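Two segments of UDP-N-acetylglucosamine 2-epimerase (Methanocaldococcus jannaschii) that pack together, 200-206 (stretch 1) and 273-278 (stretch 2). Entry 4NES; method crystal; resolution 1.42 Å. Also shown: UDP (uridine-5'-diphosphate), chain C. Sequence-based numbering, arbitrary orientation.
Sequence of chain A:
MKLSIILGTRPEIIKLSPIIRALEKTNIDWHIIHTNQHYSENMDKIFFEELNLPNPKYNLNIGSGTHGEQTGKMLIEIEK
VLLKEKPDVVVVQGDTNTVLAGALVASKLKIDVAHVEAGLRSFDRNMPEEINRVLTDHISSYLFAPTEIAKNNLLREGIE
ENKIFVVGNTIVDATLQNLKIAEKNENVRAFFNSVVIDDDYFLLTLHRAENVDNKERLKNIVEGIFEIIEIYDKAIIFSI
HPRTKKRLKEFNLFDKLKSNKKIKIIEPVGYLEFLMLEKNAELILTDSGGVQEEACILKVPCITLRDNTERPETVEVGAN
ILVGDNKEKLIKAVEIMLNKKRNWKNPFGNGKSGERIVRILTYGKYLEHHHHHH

Stretch 1 200-206: DYFLLTL
Stretch 2 (273-278) EFLMLE

A short β-strand packs its alternate side chains against one side of an α-helix in a small, largely apolar contact, fastened by a single hydrogen bond from a tyrosine hydroxyl to a helix carbonyl. The strand, centred on Phe 202 to Leu 204, is extended, with phi/psi of -104/141 at Phe 202, -103/131 at Leu 203 and -123/133 at Leu 204. Residues 273-278 belong to a longer helix, with phi from -58° to -69° and psi from -38° to -49°; its i to i+4 bonds run from Leu 277 N to Glu 273 O (3.1 Å) and from Glu 278 N to Phe 274 O (2.8 Å). The two axes approach to 9.7 Å, and their N-to-C directions differ by 132°, closer to antiparallel than parallel. The register is set by Leu 203 and Glu 278, whose CA atoms lie 6.9 Å apart.

The strand's alternation selects the contact residues: Tyr 201, Leu 203 and Thr 205 direct CA-to-CB toward the helix, whereas that of Leu 204 points away. Leu 203 (chi1 t, chi2 p) is the centre, with the largest area covered. Its CD2 lies 3.7 Å from Phe 274 CZ, 4.0 Å from Leu 277 CB and 3.7 Å from Glu 278 CG, so one methyl touches two successive turns of the helix. Glu 278 (chi1 m, chi2 t) points its CA-to-CB bond away and contributes here through the aliphatic base of its side chain.

Tyr 201 (chi1 p, chi2 -89°) reaches the helix backbone and donates from OH to Leu 277 O, 2.7 Å away. This oxygen lies at the ring edge, near the ring plane, where a phenol hydroxyl can direct its proton. Leu 277 (chi1 m, chi2 t) also brings its side chain close, with CD2 4.1 Å from Tyr 201 OH.

At the other end, the CA-to-CB bond of Phe 274 (chi1 t, chi2 71°) points sideways to the strand, but the end of its side chain comes nearer, placing CZ 3.5 Å from Thr 205 CG2. Thr 205 takes chi1 p, offering its methyl here while OG1 is hydrogen-bonded elsewhere in the structure. The same phenyl ring carries UDP over one face, with Phe 274 CD1 3.3 Å from UDP C4, a uracil atom; the ring thus links the strand-helix packing to the bound nucleotide. Altogether the two stretches bury 269 Å², both sides summed.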

# COMPACT_ATOMS: atom_id res chain seq x y z
N ASP A 200 -31.85 15.11 -29.22
CA ASP A 200 -31.51 13.72 -28.93
C ASP A 200 -30.02 13.44 -29.13
O ASP A 200 -29.51 13.56 -30.24
CB ASP A 200 -32.32 12.77 -29.82
CG ASP A 200 -33.64 12.36 -29.20
OD1 ASP A 200 -34.11 13.04 -28.26
OD2 ASP A 200 -34.22 11.36 -29.67
N TYR A 201 -29.33 13.08 -28.05
CA TYR A 201 -27.91 12.73 -28.18
C TYR A 201 -27.50 11.71 -27.13
O TYR A 201 -28.18 11.53 -26.12
CB TYR A 201 -27.02 13.97 -28.05
CG TYR A 201 -27.11 14.66 -26.71
CD1 TYR A 201 -28.05 15.66 -26.48
CD2 TYR A 201 -26.26 14.31 -25.66
CE1 TYR A 201 -28.14 16.30 -25.25
CE2 TYR A 201 -26.35 14.94 -24.42
CZ TYR A 201 -27.29 15.94 -24.23
OH TYR A 201 -27.41 16.59 -23.02
N PHE A 202 -26.40 11.01 -27.40
CA PHE A 202 -25.76 10.18 -26.39
C PHE A 202 -24.53 10.94 -25.92
O PHE A 202 -23.85 11.58 -26.72
CB PHE A 202 -25.31 8.83 -26.96
CG PHE A 202 -26.43 7.93 -27.43
CD1 PHE A 202 -27.75 8.21 -27.14
CD2 PHE A 202 -26.13 6.77 -28.14
CE1 PHE A 202 -28.77 7.37 -27.58
CE2 PHE A 202 -27.14 5.92 -28.57
CZ PHE A 202 -28.46 6.22 -28.29
N LEU A 203 -24.25 10.87 -24.62
CA LEU A 203 -23.07 11.51 -24.06
C LEU A 203 -21.99 10.47 -23.79
O LEU A 203 -22.26 9.43 -23.17
CB LEU A 203 -23.45 12.21 -22.75
CG LEU A 203 -22.35 13.00 -22.03
CD1 LEU A 203 -21.86 14.20 -22.84
CD2 LEU A 203 -22.86 13.44 -20.67
N LEU A 204 -20.77 10.73 -24.25
CA LEU A 204 -19.67 9.79 -24.10
C LEU A 204 -18.48 10.39 -23.36
O LEU A 204 -18.05 11.50 -23.66
CB LEU A 204 -19.21 9.32 -25.49
CG LEU A 204 -17.95 8.46 -25.60
CD1 LEU A 204 -18.15 7.09 -24.98
CD2 LEU A 204 -17.54 8.34 -27.07
N THR A 205 -17.94 9.65 -22.39
CA THR A 205 -16.60 9.92 -21.86
C THR A 205 -15.84 8.61 -21.78
O THR A 205 -16.43 7.57 -21.55
CB THR A 205 -16.58 10.62 -20.46
OG1 THR A 205 -16.90 9.68 -19.42
CG2 THR A 205 -17.52 11.84 -20.41
N LEU A 206 -14.52 8.66 -21.99
CA LEU A 206 -13.71 7.46 -21.99
C LEU A 206 -12.30 7.83 -21.59
O LEU A 206 -11.66 8.62 -22.29
CB LEU A 206 -13.68 6.84 -23.40
CG LEU A 206 -13.08 5.43 -23.49
CD1 LEU A 206 -14.11 4.41 -23.04
CD2 LEU A 206 -12.61 5.13 -24.91
N GLU A 273 -21.71 22.71 -16.41
CA GLU A 273 -21.93 22.41 -17.81
C GLU A 273 -22.12 20.90 -18.02
O GLU A 273 -23.01 20.47 -18.75
CB GLU A 273 -20.74 22.93 -18.63
CG GLU A 273 -20.69 24.47 -18.72
CD GLU A 273 -20.10 25.13 -17.49
OE1 GLU A 273 -19.48 24.44 -16.65
OE2 GLU A 273 -20.25 26.36 -17.36
N PHE A 274 -21.28 20.10 -17.37
CA PHE A 274 -21.36 18.66 -17.58
C PHE A 274 -22.64 18.06 -17.00
O PHE A 274 -23.23 17.16 -17.60
CB PHE A 274 -20.12 17.93 -17.05
CG PHE A 274 -19.95 16.57 -17.64
CD1 PHE A 274 -19.58 16.43 -18.96
CD2 PHE A 274 -20.22 15.43 -16.89
CE1 PHE A 274 -19.45 15.17 -19.53
CE2 PHE A 274 -20.09 14.17 -17.46
CZ PHE A 274 -19.71 14.05 -18.78
N LEU A 275 -23.07 18.55 -15.84
CA LEU A 275 -24.33 18.09 -15.27
C LEU A 275 -25.49 18.33 -16.22
O LEU A 275 -26.37 17.49 -16.36
CB LEU A 275 -24.62 18.81 -13.95
CG LEU A 275 -23.82 18.34 -12.74
CD1 LEU A 275 -24.11 19.29 -11.59
CD2 LEU A 275 -24.19 16.91 -12.35
N MSE A 276 -25.48 19.47 -16.90
CA MSE A 276 -26.50 19.74 -17.90
C MSE A 276 -26.43 18.76 -19.07
O MSE A 276 -27.46 18.28 -19.55
CB MSE A 276 -26.39 21.18 -18.39
CG MSE A 276 -26.87 22.21 -17.38
SE MSE A 276 -28.75 21.97 -16.92
CE MSE A 276 -29.53 22.24 -18.68
N LEU A 277 -25.23 18.46 -19.53
CA LEU A 277 -25.09 17.47 -20.59
C LEU A 277 -25.59 16.09 -20.13
O LEU A 277 -26.26 15.39 -20.88
CB LEU A 277 -23.65 17.38 -21.07
CG LEU A 277 -23.14 18.59 -21.85
CD1 LEU A 277 -21.65 18.46 -22.06
CD2 LEU A 277 -23.86 18.72 -23.20
N GLU A 278 -25.27 15.70 -18.90
CA GLU A 278 -25.75 14.41 -18.40
C GLU A 278 -27.26 14.38 -18.28
O GLU A 278 -27.91 13.44 -18.74
CB GLU A 278 -25.14 14.11 -17.03
CG GLU A 278 -23.65 13.85 -17.05
CD GLU A 278 -23.10 13.67 -15.66
OE1 GLU A 278 -23.48 14.44 -14.76
OE2 GLU A 278 -22.29 12.75 -15.45
N1 UDP C . -16.92 15.79 -15.35
C2 UDP C . -16.93 17.12 -15.59
N3 UDP C . -16.69 17.57 -16.84
C4 UDP C . -16.43 16.74 -17.88
C5 UDP C . -16.40 15.36 -17.66
C6 UDP C . -16.65 14.91 -16.35
O2 UDP C . -17.16 17.92 -14.68
O4 UDP C . -16.18 17.26 -19.14
C1' UDP C . -17.13 15.24 -14.00
C2' UDP C . -18.22 14.33 -13.79
O2' UDP C . -19.43 15.04 -13.66
C3' UDP C . -17.82 13.58 -12.60
C4' UDP C . -16.36 13.59 -12.65
O4' UDP C . -15.99 14.43 -13.71
O3' UDP C . -18.24 14.15 -11.39
C5' UDP C . -15.76 12.25 -12.92
O5' UDP C . -14.37 12.32 -13.09
PA UDP C . -13.57 11.35 -14.06
O1A UDP C . -12.45 12.15 -14.70
O2A UDP C . -14.53 10.77 -15.08
O3A UDP C . -12.88 10.24 -13.18
PB UDP C . -13.39 8.96 -12.42
O1B UDP C . -14.73 9.25 -11.76
O2B UDP C . -13.47 7.82 -13.40
O3B UDP C . -12.30 8.73 -11.42